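Local structure of D-lactate dehydrogenase (Fermentative) (Pseudomonas aeruginosa, 6ABJ) at residues A120-A125 against G169-T174; P114-H119 against T309-F314; D53-A58 against R74-R79. The protein catalyses the NAD-dependent interconversion of pyruvate and D-lactate, working as a tetrameric member of the D-isomer specific 2-hydroxyacid dehydrogenase family. All coordinates share one frame; numbering follows the deposited sequence.

Contact 1: residues A120-A125 against G169-T174; sequences AVAEHA and GQIGET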
ATOM      1  N   ALA B 120     -25.415  12.594  -0.724  1.00 28.76           N
ATOM      2  CA  ALA B 120     -24.243  11.831  -1.150  1.00 29.31           C
ATOM      3  C   ALA B 120     -22.986  12.674  -1.039  1.00 27.63           C
ATOM      4  O   ALA B 120     -21.953  12.207  -0.492  1.00 26.18           O
ATOM      5  CB  ALA B 120     -24.402  11.307  -2.555  1.00 28.56           C
ATOM      6  N   VAL B 121     -23.044  13.903  -1.557  1.00 28.33           N
ATOM      7  CA  VAL B 121     -21.889  14.777  -1.597  1.00 28.13           C
ATOM      8  C   VAL B 121     -21.483  15.268  -0.200  1.00 30.16           C
ATOM      9  O   VAL B 121     -20.305  15.242   0.163  1.00 26.77           O
ATOM     10  CB  VAL B 121     -22.061  15.947  -2.614  1.00 28.88           C
ATOM     11  CG1 VAL B 121     -20.814  16.838  -2.632  1.00 29.25           C
ATOM     12  CG2 VAL B 121     -22.268  15.381  -4.017  1.00 29.69           C
ATOM     13  N   ALA B 122     -22.444  15.652   0.627  1.00 27.68           N
ATOM     14  CA  ALA B 122     -22.114  16.153   1.948  1.00 26.84           C
ATOM     15  C   ALA B 122     -21.562  14.991   2.852  1.00 26.31           C
ATOM     16  O   ALA B 122     -20.671  15.207   3.650  1.00 25.01           O
ATOM     17  CB  ALA B 122     -23.340  16.785   2.588  1.00 26.99           C
ATOM     18  N   GLU B 123     -22.122  13.804   2.697  1.00 25.98           N
ATOM     19  CA  GLU B 123     -21.653  12.636   3.393  1.00 24.51           C
ATOM     20  C   GLU B 123     -20.179  12.333   3.045  1.00 24.49           C
ATOM     21  O   GLU B 123     -19.376  11.989   3.927  1.00 23.41           O
ATOM     22  CB  GLU B 123     -22.584  11.465   3.193  1.00 25.49           C
ATOM     23  CG  GLU B 123     -23.905  11.637   3.952  1.00 27.17           C
ATOM     24  CD  GLU B 123     -24.891  10.513   3.679  1.00 28.24           C
ATOM     25  OE1 GLU B 123     -24.474   9.469   3.182  1.00 27.64           O
ATOM     26  OE2 GLU B 123     -26.115  10.715   3.975  1.00 32.73           O
ATOM     27  N   HIS B 124     -19.840  12.486   1.781  1.00 23.86           N
ATOM     28  CA  HIS B 124     -18.511  12.223   1.330  1.00 24.67           C
ATOM     29  C   HIS B 124     -17.529  13.238   1.935  1.00 24.58           C
ATOM     30  O   HIS B 124     -16.455  12.859   2.364  1.00 24.05           O
ATOM     31  CB  HIS B 124     -18.434  12.293  -0.158  1.00 24.81           C
ATOM     32  CG  HIS B 124     -17.124  11.779  -0.693  1.00 23.38           C
ATOM     33  ND1 HIS B 124     -16.874  10.445  -0.844  1.00 23.80           N
ATOM     34  CD2 HIS B 124     -16.038  12.414  -1.172  1.00 22.67           C
ATOM     35  CE1 HIS B 124     -15.661  10.265  -1.354  1.00 23.92           C
ATOM     36  NE2 HIS B 124     -15.137  11.452  -1.578  1.00 23.09           N
ATOM     37  N   ALA B 125     -17.932  14.506   2.015  1.00 24.45           N
ATOM     38  CA  ALA B 125     -17.145  15.498   2.667  1.00 23.50           C
ATOM     39  C   ALA B 125     -16.895  15.094   4.111  1.00 24.61           C
ATOM     40  O   ALA B 125     -15.760  15.211   4.590  1.00 23.29           O
ATOM     41  CB  ALA B 125     -17.781  16.873   2.564  1.00 25.72           C
ATOM     42  N   GLY B 169     -25.853  26.972  -0.023  1.00 35.98           N
ATOM     43  CA  GLY B 169     -26.764  26.247  -0.872  1.00 33.92           C
ATOM     44  C   GLY B 169     -27.132  24.898  -0.351  1.00 33.88           C
ATOM     45  O   GLY B 169     -26.864  24.537   0.783  1.00 35.88           O
ATOM     46  N   GLN B 170     -27.821  24.114  -1.183  1.00 34.90           N
ATOM     47  CA  GLN B 170     -28.314  22.822  -0.742  1.00 34.75           C
ATOM     48  C   GLN B 170     -27.195  21.863  -0.128  1.00 30.47           C
ATOM     49  O   GLN B 170     -27.396  21.214   0.859  1.00 33.01           O
ATOM     50  CB  GLN B 170     -28.987  22.127  -1.916  1.00 39.47           C
ATOM     51  CG  GLN B 170     -30.471  22.432  -2.045  1.00 48.37           C
ATOM     52  CD  GLN B 170     -31.204  21.125  -2.237  1.00 57.00           C
ATOM     53  OE1 GLN B 170     -32.147  20.826  -1.514  1.00 61.52           O
ATOM     54  NE2 GLN B 170     -30.706  20.288  -3.170  1.00 58.36           N
ATOM     55  N   ILE B 171     -26.085  21.747  -0.792  1.00 30.79           N
ATOM     56  CA  ILE B 171     -25.066  20.798  -0.311  1.00 31.07           C
ATOM     57  C   ILE B 171     -24.459  21.370   0.977  1.00 29.57           C
ATOM     58  O   ILE B 171     -24.340  20.662   1.985  1.00 32.56           O
ATOM     59  CB  ILE B 171     -24.013  20.504  -1.384  1.00 31.92           C
ATOM     60  CG1 ILE B 171     -24.638  19.870  -2.621  1.00 32.95           C
ATOM     61  CG2 ILE B 171     -22.998  19.496  -0.804  1.00 31.47           C
ATOM     62  CD1 ILE B 171     -23.715  19.724  -3.820  1.00 35.01           C
ATOM     63  N   GLY B 172     -24.126  22.652   0.961  1.00 29.48           N
ATOM     64  CA  GLY B 172     -23.530  23.302   2.142  1.00 28.12           C
ATOM     65  C   GLY B 172     -24.435  23.192   3.342  1.00 31.30           C
ATOM     66  O   GLY B 172     -23.985  22.949   4.478  1.00 27.60           O
ATOM     67  N   GLU B 173     -25.734  23.390   3.123  1.00 30.85           N
ATOM     68  CA  GLU B 173     -26.705  23.272   4.207  1.00 30.53           C
ATOM     69  C   GLU B 173     -26.779  21.851   4.743  1.00 28.46           C
ATOM     70  O   GLU B 173     -26.869  21.618   5.963  1.00 29.69           O
ATOM     71  CB  GLU B 173     -28.109  23.755   3.728  1.00 32.48           C
ATOM     72  CG  GLU B 173     -29.156  23.571   4.810  1.00 36.32           C
ATOM     73  CD  GLU B 173     -30.637  23.805   4.329  1.00 36.07           C
ATOM     74  OE1 GLU B 173     -30.826  24.555   3.348  1.00 36.56           O
ATOM     75  OE2 GLU B 173     -31.532  23.237   4.965  1.00 39.93           O
ATOM     76  N   THR B 174     -26.797  20.895   3.850  1.00 28.05           N
ATOM     77  CA  THR B 174     -26.855  19.498   4.223  1.00 29.44           C
ATOM     78  C   THR B 174     -25.616  19.127   5.041  1.00 27.27           C
ATOM     79  O   THR B 174     -25.699  18.456   6.080  1.00 25.51           O
ATOM     80  CB  THR B 174     -26.942  18.609   2.969  1.00 30.95           C
ATOM     81  OG1 THR B 174     -28.025  19.060   2.122  1.00 34.82           O
ATOM     82  CG2 THR B 174     -27.144  17.134   3.332  1.00 31.44           C
TER

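Contact 2: residues P114-H119 against T309-F314; sequences PAYSPH and TAHQAF. With ACT (acetate ion), chain D.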
ATOM      1  N   PRO B 114     -28.535  18.943 -13.509  1.00 36.93           N
ATOM      2  CA  PRO B 114     -28.331  20.259 -12.955  1.00 37.93           C
ATOM      3  C   PRO B 114     -27.530  20.265 -11.650  1.00 38.42           C
ATOM      4  O   PRO B 114     -26.847  21.237 -11.397  1.00 35.73           O
ATOM      5  CB  PRO B 114     -29.742  20.782 -12.701  1.00 39.86           C
ATOM      6  CG  PRO B 114     -30.635  19.595 -12.701  1.00 40.17           C
ATOM      7  CD  PRO B 114     -29.917  18.461 -13.365  1.00 41.05           C
ATOM      8  N   ALA B 115     -27.641  19.215 -10.833  1.00 35.81           N
ATOM      9  CA  ALA B 115     -27.024  19.167  -9.476  1.00 35.61           C
ATOM     10  C   ALA B 115     -26.951  17.710  -9.012  1.00 36.03           C
ATOM     11  O   ALA B 115     -27.835  16.941  -9.327  1.00 30.49           O
ATOM     12  CB  ALA B 115     -27.863  19.931  -8.490  1.00 37.80           C
ATOM     13  N   TYR B 116     -25.913  17.352  -8.237  1.00 34.75           N
ATOM     14  CA  TYR B 116     -25.788  16.031  -7.671  1.00 33.95           C
ATOM     15  C   TYR B 116     -26.493  15.971  -6.338  1.00 32.71           C
ATOM     16  O   TYR B 116     -26.705  17.005  -5.702  1.00 36.38           O
ATOM     17  CB  TYR B 116     -24.308  15.699  -7.481  1.00 35.14           C
ATOM     18  CG  TYR B 116     -23.521  15.624  -8.786  1.00 34.32           C
ATOM     19  CD1 TYR B 116     -23.904  14.754  -9.787  1.00 34.27           C
ATOM     20  CD2 TYR B 116     -22.421  16.453  -9.025  1.00 31.67           C
ATOM     21  CE1 TYR B 116     -23.197  14.668 -10.970  1.00 33.18           C
ATOM     22  CE2 TYR B 116     -21.753  16.390 -10.236  1.00 33.24           C
ATOM     23  CZ  TYR B 116     -22.149  15.491 -11.189  1.00 31.89           C
ATOM     24  OH  TYR B 116     -21.480  15.405 -12.390  1.00 34.51           O
ATOM     25  N   SER B 117     -26.910  14.771  -5.945  1.00 33.20           N
ATOM     26  CA  SER B 117     -27.514  14.489  -4.647  1.00 34.46           C
ATOM     27  C   SER B 117     -26.763  15.145  -3.479  1.00 36.65           C
ATOM     28  O   SER B 117     -25.556  14.858  -3.251  1.00 34.76           O
ATOM     29  CB  SER B 117     -27.479  12.981  -4.409  1.00 37.84           C
ATOM     30  OG  SER B 117     -27.712  12.620  -3.053  1.00 39.96           O
ATOM     31  N   PRO B 118     -27.461  15.972  -2.709  1.00 35.97           N
ATOM     32  CA  PRO B 118     -26.771  16.707  -1.668  1.00 34.90           C
ATOM     33  C   PRO B 118     -26.373  15.812  -0.521  1.00 31.91           C
ATOM     34  O   PRO B 118     -25.321  16.048   0.050  1.00 29.83           O
ATOM     35  CB  PRO B 118     -27.794  17.761  -1.221  1.00 36.55           C
ATOM     36  CG  PRO B 118     -29.133  17.237  -1.694  1.00 35.14           C
ATOM     37  CD  PRO B 118     -28.853  16.465  -2.917  1.00 37.00           C
ATOM     38  N   HIS B 119     -27.167  14.811  -0.174  1.00 31.67           N
ATOM     39  CA  HIS B 119     -26.721  13.885   0.869  1.00 32.62           C
ATOM     40  C   HIS B 119     -25.468  13.102   0.491  1.00 30.13           C
ATOM     41  O   HIS B 119     -24.569  12.954   1.315  1.00 28.58           O
ATOM     42  CB  HIS B 119     -27.823  12.938   1.289  1.00 34.83           C
ATOM     43  CG  HIS B 119     -28.901  13.626   2.033  1.00 37.37           C
ATOM     44  ND1 HIS B 119     -28.760  14.013   3.344  1.00 39.87           N
ATOM     45  CD2 HIS B 119     -30.133  14.054   1.638  1.00 43.71           C
ATOM     46  CE1 HIS B 119     -29.863  14.638   3.736  1.00 40.31           C
ATOM     47  NE2 HIS B 119     -30.706  14.671   2.719  1.00 41.13           N
ATOM     48  N   THR B 309      -9.906  11.994  -3.495  1.00 25.00           N
ATOM     49  CA  THR B 309     -10.778  11.093  -4.177  1.00 24.54           C
ATOM     50  C   THR B 309     -11.131  11.705  -5.543  1.00 24.98           C
ATOM     51  O   THR B 309     -11.152  12.922  -5.677  1.00 22.91           O
ATOM     52  CB  THR B 309     -12.052  10.751  -3.319  1.00 24.94           C
ATOM     53  OG1 THR B 309     -12.692  11.924  -2.882  1.00 24.84           O
ATOM     54  CG2 THR B 309     -11.645   9.927  -2.036  1.00 25.75           C
ATOM     55  N   ALA B 310     -11.367  10.830  -6.523  1.00 27.29           N
ATOM     56  CA  ALA B 310     -11.366  11.240  -7.920  1.00 29.58           C
ATOM     57  C   ALA B 310     -12.778  11.583  -8.405  1.00 29.77           C
ATOM     58  O   ALA B 310     -13.413  10.849  -9.193  1.00 32.71           O
ATOM     59  CB  ALA B 310     -10.646  10.215  -8.794  1.00 29.79           C
ATOM     60  N   HIS B 311     -13.280  12.663  -7.828  1.00 30.77           N
ATOM     61  CA  HIS B 311     -14.655  13.143  -7.998  1.00 31.40           C
ATOM     62  C   HIS B 311     -15.694  12.049  -7.785  1.00 32.21           C
ATOM     63  O   HIS B 311     -16.449  11.634  -8.705  1.00 33.46           O
ATOM     64  CB  HIS B 311     -14.846  13.838  -9.332  1.00 35.70           C
ATOM     65  CG  HIS B 311     -16.002  14.794  -9.320  1.00 36.32           C
ATOM     66  ND1 HIS B 311     -15.997  15.958 -10.044  1.00 39.89           N
ATOM     67  CD2 HIS B 311     -17.137  14.814  -8.574  1.00 38.44           C
ATOM     68  CE1 HIS B 311     -17.081  16.665  -9.745  1.00 42.09           C
ATOM     69  NE2 HIS B 311     -17.800  15.984  -8.867  1.00 40.47           N
ATOM     70  N   GLN B 312     -15.624  11.517  -6.566  1.00 28.01           N
ATOM     71  CA  GLN B 312     -16.320  10.356  -6.081  1.00 25.20           C
ATOM     72  C   GLN B 312     -17.493  10.722  -5.190  1.00 22.76           C
ATOM     73  O   GLN B 312     -18.256   9.855  -4.753  1.00 24.91           O
ATOM     74  CB  GLN B 312     -15.264   9.530  -5.273  1.00 26.44           C
ATOM     75  CG  GLN B 312     -15.614   8.126  -4.988  1.00 26.05           C
ATOM     76  CD  GLN B 312     -14.678   7.430  -4.039  1.00 26.62           C
ATOM     77  OE1 GLN B 312     -13.454   7.509  -4.176  1.00 26.47           O
ATOM     78  NE2 GLN B 312     -15.250   6.696  -3.113  1.00 26.87           N
ATOM     79  N   ALA B 313     -17.700  11.969  -4.944  1.00 24.76           N
ATOM     80  CA  ALA B 313     -18.666  12.415  -3.926  1.00 27.28           C
ATOM     81  C   ALA B 313     -20.118  12.101  -4.249  1.00 28.89           C
ATOM     82  O   ALA B 313     -20.890  11.883  -3.337  1.00 27.00           O
ATOM     83  CB  ALA B 313     -18.534  13.915  -3.652  1.00 29.10           C
ATOM     84  N   PHE B 314     -20.437  11.996  -5.546  1.00 29.74           N
ATOM     85  CA  PHE B 314     -21.781  11.523  -5.942  1.00 34.33           C
ATOM     86  C   PHE B 314     -21.873  10.048  -6.230  1.00 33.72           C
ATOM     87  O   PHE B 314     -22.930   9.565  -6.660  1.00 33.13           O
ATOM     88  CB  PHE B 314     -22.326  12.348  -7.126  1.00 32.36           C
ATOM     89  CG  PHE B 314     -21.530  12.222  -8.398  1.00 31.45           C
ATOM     90  CD1 PHE B 314     -21.704  11.127  -9.220  1.00 29.63           C
ATOM     91  CD2 PHE B 314     -20.669  13.221  -8.788  1.00 31.41           C
ATOM     92  CE1 PHE B 314     -20.997  10.997 -10.376  1.00 30.39           C
ATOM     93  CE2 PHE B 314     -19.995  13.134  -9.986  1.00 30.48           C
ATOM     94  CZ  PHE B 314     -20.166  12.019 -10.775  1.00 30.99           C
TER
HETATM   95  C   ACT D 401     -18.547  16.946 -13.218  1.00 38.60           C
HETATM   96  O   ACT D 401     -17.735  17.850 -13.509  1.00 36.61           O
HETATM   97  OXT ACT D 401     -19.764  17.177 -13.051  1.00 52.01           O
HETATM   98  CH3 ACT D 401     -18.046  15.541 -13.064  1.00 37.60           C

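Contact 3: residues D53-A58 against R74-R79; sequences DTAVLA and RPVLER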
ATOM      1  N   ASP B  53     -11.398   9.687 -33.259  1.00 55.92           N
ATOM      2  CA  ASP B  53     -11.313   8.367 -33.885  1.00 61.08           C
ATOM      3  C   ASP B  53     -12.276   7.276 -33.343  1.00 57.39           C
ATOM      4  O   ASP B  53     -12.267   6.158 -33.846  1.00 55.64           O
ATOM      5  CB  ASP B  53      -9.865   7.873 -33.846  1.00 61.40           C
ATOM      6  CG  ASP B  53      -9.507   7.144 -32.534  1.00 68.19           C
ATOM      7  OD1 ASP B  53      -9.819   7.665 -31.441  1.00 68.06           O
ATOM      8  OD2 ASP B  53      -8.900   6.045 -32.602  1.00 65.17           O
ATOM      9  N   THR B  54     -13.073   7.587 -32.321  1.00 53.29           N
ATOM     10  CA  THR B  54     -14.138   6.671 -31.832  1.00 52.33           C
ATOM     11  C   THR B  54     -15.574   7.216 -32.107  1.00 51.95           C
ATOM     12  O   THR B  54     -16.585   6.534 -31.840  1.00 47.63           O
ATOM     13  CB  THR B  54     -14.023   6.458 -30.327  1.00 52.11           C
ATOM     14  OG1 THR B  54     -14.093   7.728 -29.642  1.00 55.62           O
ATOM     15  CG2 THR B  54     -12.695   5.779 -29.998  1.00 53.08           C
ATOM     16  N   ALA B  55     -15.654   8.431 -32.638  1.00 51.04           N
ATOM     17  CA  ALA B  55     -16.962   9.056 -32.925  1.00 51.36           C
ATOM     18  C   ALA B  55     -17.788   8.199 -33.900  1.00 54.24           C
ATOM     19  O   ALA B  55     -19.038   8.143 -33.831  1.00 47.52           O
ATOM     20  CB  ALA B  55     -16.758  10.457 -33.484  1.00 53.20           C
ATOM     21  N   VAL B  56     -17.062   7.505 -34.777  1.00 52.19           N
ATOM     22  CA  VAL B  56     -17.658   6.645 -35.776  1.00 55.70           C
ATOM     23  C   VAL B  56     -18.561   5.575 -35.143  1.00 57.09           C
ATOM     24  O   VAL B  56     -19.510   5.112 -35.770  1.00 61.02           O
ATOM     25  CB  VAL B  56     -16.561   6.026 -36.696  1.00 57.73           C
ATOM     26  CG1 VAL B  56     -15.590   5.143 -35.908  1.00 59.34           C
ATOM     27  CG2 VAL B  56     -17.205   5.291 -37.875  1.00 59.52           C
ATOM     28  N   LEU B  57     -18.285   5.202 -33.900  1.00 56.33           N
ATOM     29  CA  LEU B  57     -19.130   4.231 -33.196  1.00 56.60           C
ATOM     30  C   LEU B  57     -20.575   4.726 -32.969  1.00 56.77           C
ATOM     31  O   LEU B  57     -21.514   3.925 -32.846  1.00 53.31           O
ATOM     32  CB  LEU B  57     -18.461   3.860 -31.861  1.00 58.63           C
ATOM     33  CG  LEU B  57     -17.143   3.086 -32.005  1.00 60.80           C
ATOM     34  CD1 LEU B  57     -16.445   2.948 -30.650  1.00 57.38           C
ATOM     35  CD2 LEU B  57     -17.369   1.718 -32.629  1.00 61.75           C
ATOM     36  N   ALA B  58     -20.728   6.053 -32.880  1.00 53.50           N
ATOM     37  CA  ALA B  58     -22.022   6.703 -32.687  1.00 54.28           C
ATOM     38  C   ALA B  58     -22.797   6.915 -33.996  1.00 54.55           C
ATOM     39  O   ALA B  58     -23.866   7.554 -33.998  1.00 49.68           O
ATOM     40  CB  ALA B  58     -21.808   8.050 -32.040  1.00 55.10           C
ATOM     41  N   ARG B  74     -15.305  20.797 -31.229  1.00 44.27           N
ATOM     42  CA  ARG B  74     -15.903  20.933 -32.574  1.00 47.65           C
ATOM     43  C   ARG B  74     -15.657  19.756 -33.511  1.00 50.32           C
ATOM     44  O   ARG B  74     -16.611  19.237 -34.097  1.00 48.20           O
ATOM     45  CB  ARG B  74     -15.478  22.248 -33.243  1.00 52.26           C
ATOM     46  CG  ARG B  74     -15.883  22.332 -34.719  1.00 58.20           C
ATOM     47  CD  ARG B  74     -15.453  23.637 -35.395  1.00 59.72           C
ATOM     48  NE  ARG B  74     -16.428  24.711 -35.116  1.00 66.17           N
ATOM     49  CZ  ARG B  74     -17.661  24.804 -35.656  1.00 63.72           C
ATOM     50  NH1 ARG B  74     -18.100  23.905 -36.538  1.00 60.65           N
ATOM     51  NH2 ARG B  74     -18.468  25.807 -35.308  1.00 63.44           N
ATOM     52  N   PRO B  75     -14.388  19.288 -33.646  1.00 51.95           N
ATOM     53  CA  PRO B  75     -14.233  18.173 -34.590  1.00 50.83           C
ATOM     54  C   PRO B  75     -15.085  16.931 -34.274  1.00 48.23           C
ATOM     55  O   PRO B  75     -15.555  16.207 -35.190  1.00 46.36           O
ATOM     56  CB  PRO B  75     -12.726  17.838 -34.490  1.00 54.28           C
ATOM     57  CG  PRO B  75     -12.075  19.157 -34.163  1.00 53.60           C
ATOM     58  CD  PRO B  75     -13.092  19.925 -33.321  1.00 53.63           C
ATOM     59  N   VAL B  76     -15.250  16.645 -32.996  1.00 46.24           N
ATOM     60  CA  VAL B  76     -16.014  15.460 -32.619  1.00 45.42           C
ATOM     61  C   VAL B  76     -17.519  15.682 -32.863  1.00 43.18           C
ATOM     62  O   VAL B  76     -18.210  14.783 -33.335  1.00 44.25           O
ATOM     63  CB  VAL B  76     -15.775  15.074 -31.162  1.00 44.47           C
ATOM     64  CG1 VAL B  76     -16.717  13.929 -30.798  1.00 43.84           C
ATOM     65  CG2 VAL B  76     -14.305  14.658 -30.970  1.00 44.96           C
ATOM     66  N   LEU B  77     -17.994  16.854 -32.505  1.00 42.52           N
ATOM     67  CA  LEU B  77     -19.420  17.202 -32.686  1.00 46.59           C
ATOM     68  C   LEU B  77     -19.823  17.122 -34.182  1.00 49.44           C
ATOM     69  O   LEU B  77     -20.853  16.488 -34.546  1.00 50.19           O
ATOM     70  CB  LEU B  77     -19.652  18.607 -32.154  1.00 45.66           C
ATOM     71  CG  LEU B  77     -19.538  18.787 -30.637  1.00 44.08           C
ATOM     72  CD1 LEU B  77     -19.334  20.243 -30.235  1.00 41.46           C
ATOM     73  CD2 LEU B  77     -20.771  18.183 -29.941  1.00 42.50           C
ATOM     74  N   GLU B  78     -18.974  17.717 -35.038  1.00 51.64           N
ATOM     75  CA  GLU B  78     -19.201  17.685 -36.502  1.00 52.47           C
ATOM     76  C   GLU B  78     -19.372  16.263 -36.985  1.00 51.31           C
ATOM     77  O   GLU B  78     -20.226  15.989 -37.791  1.00 52.55           O
ATOM     78  CB  GLU B  78     -18.037  18.324 -37.295  1.00 50.77           C
ATOM     79  CG  GLU B  78     -17.760  19.788 -36.978  1.00 55.01           C
ATOM     80  CD  GLU B  78     -16.664  20.425 -37.844  1.00 57.68           C
ATOM     81  OE1 GLU B  78     -16.030  19.697 -38.629  1.00 68.77           O
ATOM     82  OE2 GLU B  78     -16.399  21.651 -37.742  1.00 60.44           O
ATOM     83  N   ARG B  79     -18.545  15.358 -36.476  1.00 51.60           N
ATOM     84  CA  ARG B  79     -18.591  13.972 -36.907  1.00 53.03           C
ATOM     85  C   ARG B  79     -19.878  13.256 -36.422  1.00 47.90           C
ATOM     86  O   ARG B  79     -20.530  12.520 -37.166  1.00 48.66           O
ATOM     87  CB  ARG B  79     -17.314  13.272 -36.396  1.00 60.03           C
ATOM     88  CG  ARG B  79     -17.136  11.784 -36.770  1.00 67.79           C
ATOM     89  CD  ARG B  79     -17.326  11.372 -38.247  1.00 72.46           C
ATOM     90  NE  ARG B  79     -17.872  10.008 -38.455  1.00 81.85           N
ATOM     91  CZ  ARG B  79     -19.096   9.581 -38.076  1.00 84.86           C
ATOM     92  NH1 ARG B  79     -19.913  10.352 -37.368  1.00 85.85           N
ATOM     93  NH2 ARG B  79     -19.495   8.344 -38.361  1.00 83.61           N
TER

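Contact 1: residues A120-A125 against G169-T174
V121 and A122, neighbours on helix 118-134, press small apolar groups against I171 and T174 on helix 170-181. V121 and I171 meet through methyls on short branches: CG1 of V121 lies 3.9 Å from CG2 of I171. In each residue the touching methyl is the one anti to its own backbone N (chi1 -179° for V121), which carries it out across the gap while the second branch runs beside the N. The side chain of V121 also lies close to those of T248 and F314, both NADH-binding residues, so a compact branched apolar residue suits this buried place. A122 has one methyl, short enough to fit close to the other helix; its CB rests 3.9 Å from T174 CG2 and 4.0 Å from the backbone oxygen of I171. The CA atoms of A122 and I171 are 5.9 Å apart, and the axes of the two short helix segments come within 8.7 Å, crossing at -49°.

Helix 170-181 follows the first strand of the Rossmann-type nucleotide-binding domain, and G169, at the N-cap, and G172, in the first turn of the helix, are consistent with the GxGxxG motif of that fold. Q170 and I171 contact NADH in a complex of this protein; helix 118-134 packs against the start of the helix that carries them.

T174 divides its branches between tasks. Its methyl faces A122, whereas OG1 turns back beside its own backbone N and donates to Q170 O over 2.6 Å. That oxygen also accepts from T174 N, the two donors arriving from opposite faces of the carbonyl plane; the hydroxyl bond fixes the rotation with the methyl outward. The carboxylate of E123 accepts hydrogen bonds from the backbone N of L158 and of H159 of the second subunit.

Contact 2: residues P114-H119 against T309-F314
Y116 and F314 form the tight part of this contact, a face-to-face stack with ring centroids 4.0 Å apart and planes inclined by 17°. F314 CD2 sits over the centre of the tyrosine ring, while Y116 CE1 lies nearer the rim of the phenylalanine; the closest carbons, Y116 CZ and F314 CE2, are 3.4 Å apart. F314 reaches this position with CG between its backbone N and carbonyl carbon (chi1 64°), and I323 of helix 317-335 packs against both side chains.

The other side is looser. H311 comes only within 4.2 Å of the tyrosine, NE2 to CE2, and a bound acetate, probably from the crystallisation liquor, lies beside both residues. The acetate methyl lies over one face of the imidazole, 3.6 Å from H311 CE1, while its OXT accepts from Y116 OH at 2.6 Å, near the phenol plane; G94 N also donates to the ion. The same hydroxyl is also hydrogen-bonded to A93 N. ND1 of H311 is hydrogen-bonded to E279 OE2. A small carboxylate held by a tyrosine hydroxyl and a backbone N–H, beside a histidine–glutamate pair and F314, is consistent with a pocket for the carboxylate of a 2-hydroxyacid.

Contact 3: residues D53-A58 against R74-R79
A55 and V56 meet R79 and V76, the loop lying against one flank of helix 74-82. The side chains of the first two residues of the segment are tied to the preceding chain: D53 OD1 hydrogen-bonds to Q51 NE2, and T54 OG1 to H49 O and Q51 N. A55 then packs against the helix. Its single methyl sits 3.6 Å from R79 CG and 4.4 Å from V76 CG1; an alanine suits a place where the backbone comes near, the CA atoms of A55 and V76 being 6.5 Å apart.

This packing belongs to the domain built on the five-stranded parallel sheet, of flavodoxin-like strand order 2-1-3-4-5. The loop leads from strand 42-45 to strand 63-66, and helix 74-82 is the connection of the next beta-alpha-beta unit, ending at strand 87-90.

V56 follows, opening a short 3-10 turn in which A58 N bonds to A55 O. Here the partner is the far end of R79. That side chain leaves the helix with CG anti to its backbone N (chi1 -179°), then bends at chi2 (49°) and chi3, which lays the guanidinium alongside the loop. V56 CA lies over one face of it, 3.6 Å from NH2, and V56 CG2 touches the same nitrogen at 3.8 Å. A55 O stands above that plane too, toward the rim, 4.1 Å off it. NH1 of R79 is buried here without a partner in the model. Earlier in the helix, R74 NH1 and E78 OE2 form a 3.1 Å salt bridge whose N-H...O angle is 169°.

Contacts 1 and 2 are neighbours, their centres 9 Å apart, and both draw on helix 118-134. H124 NE2 and T309 OG1, 2.8 Å apart, probably form a hydrogen bond between them, and T174 packs on P118 and H119. Together they bring three of the residues that bind NADH in a complex of this protein, Q170, I171 and F314, near the start of helix 118-134, V121 lying close to both I171 and F314; the acetate lies beside contact 2, probably in the substrate pocket. Both also reach the second subunit. Contact 3 stands apart in the other domain, its centre 28 Å from that of contact 2 and 36 Å from that of contact 1, remote from the cofactor site.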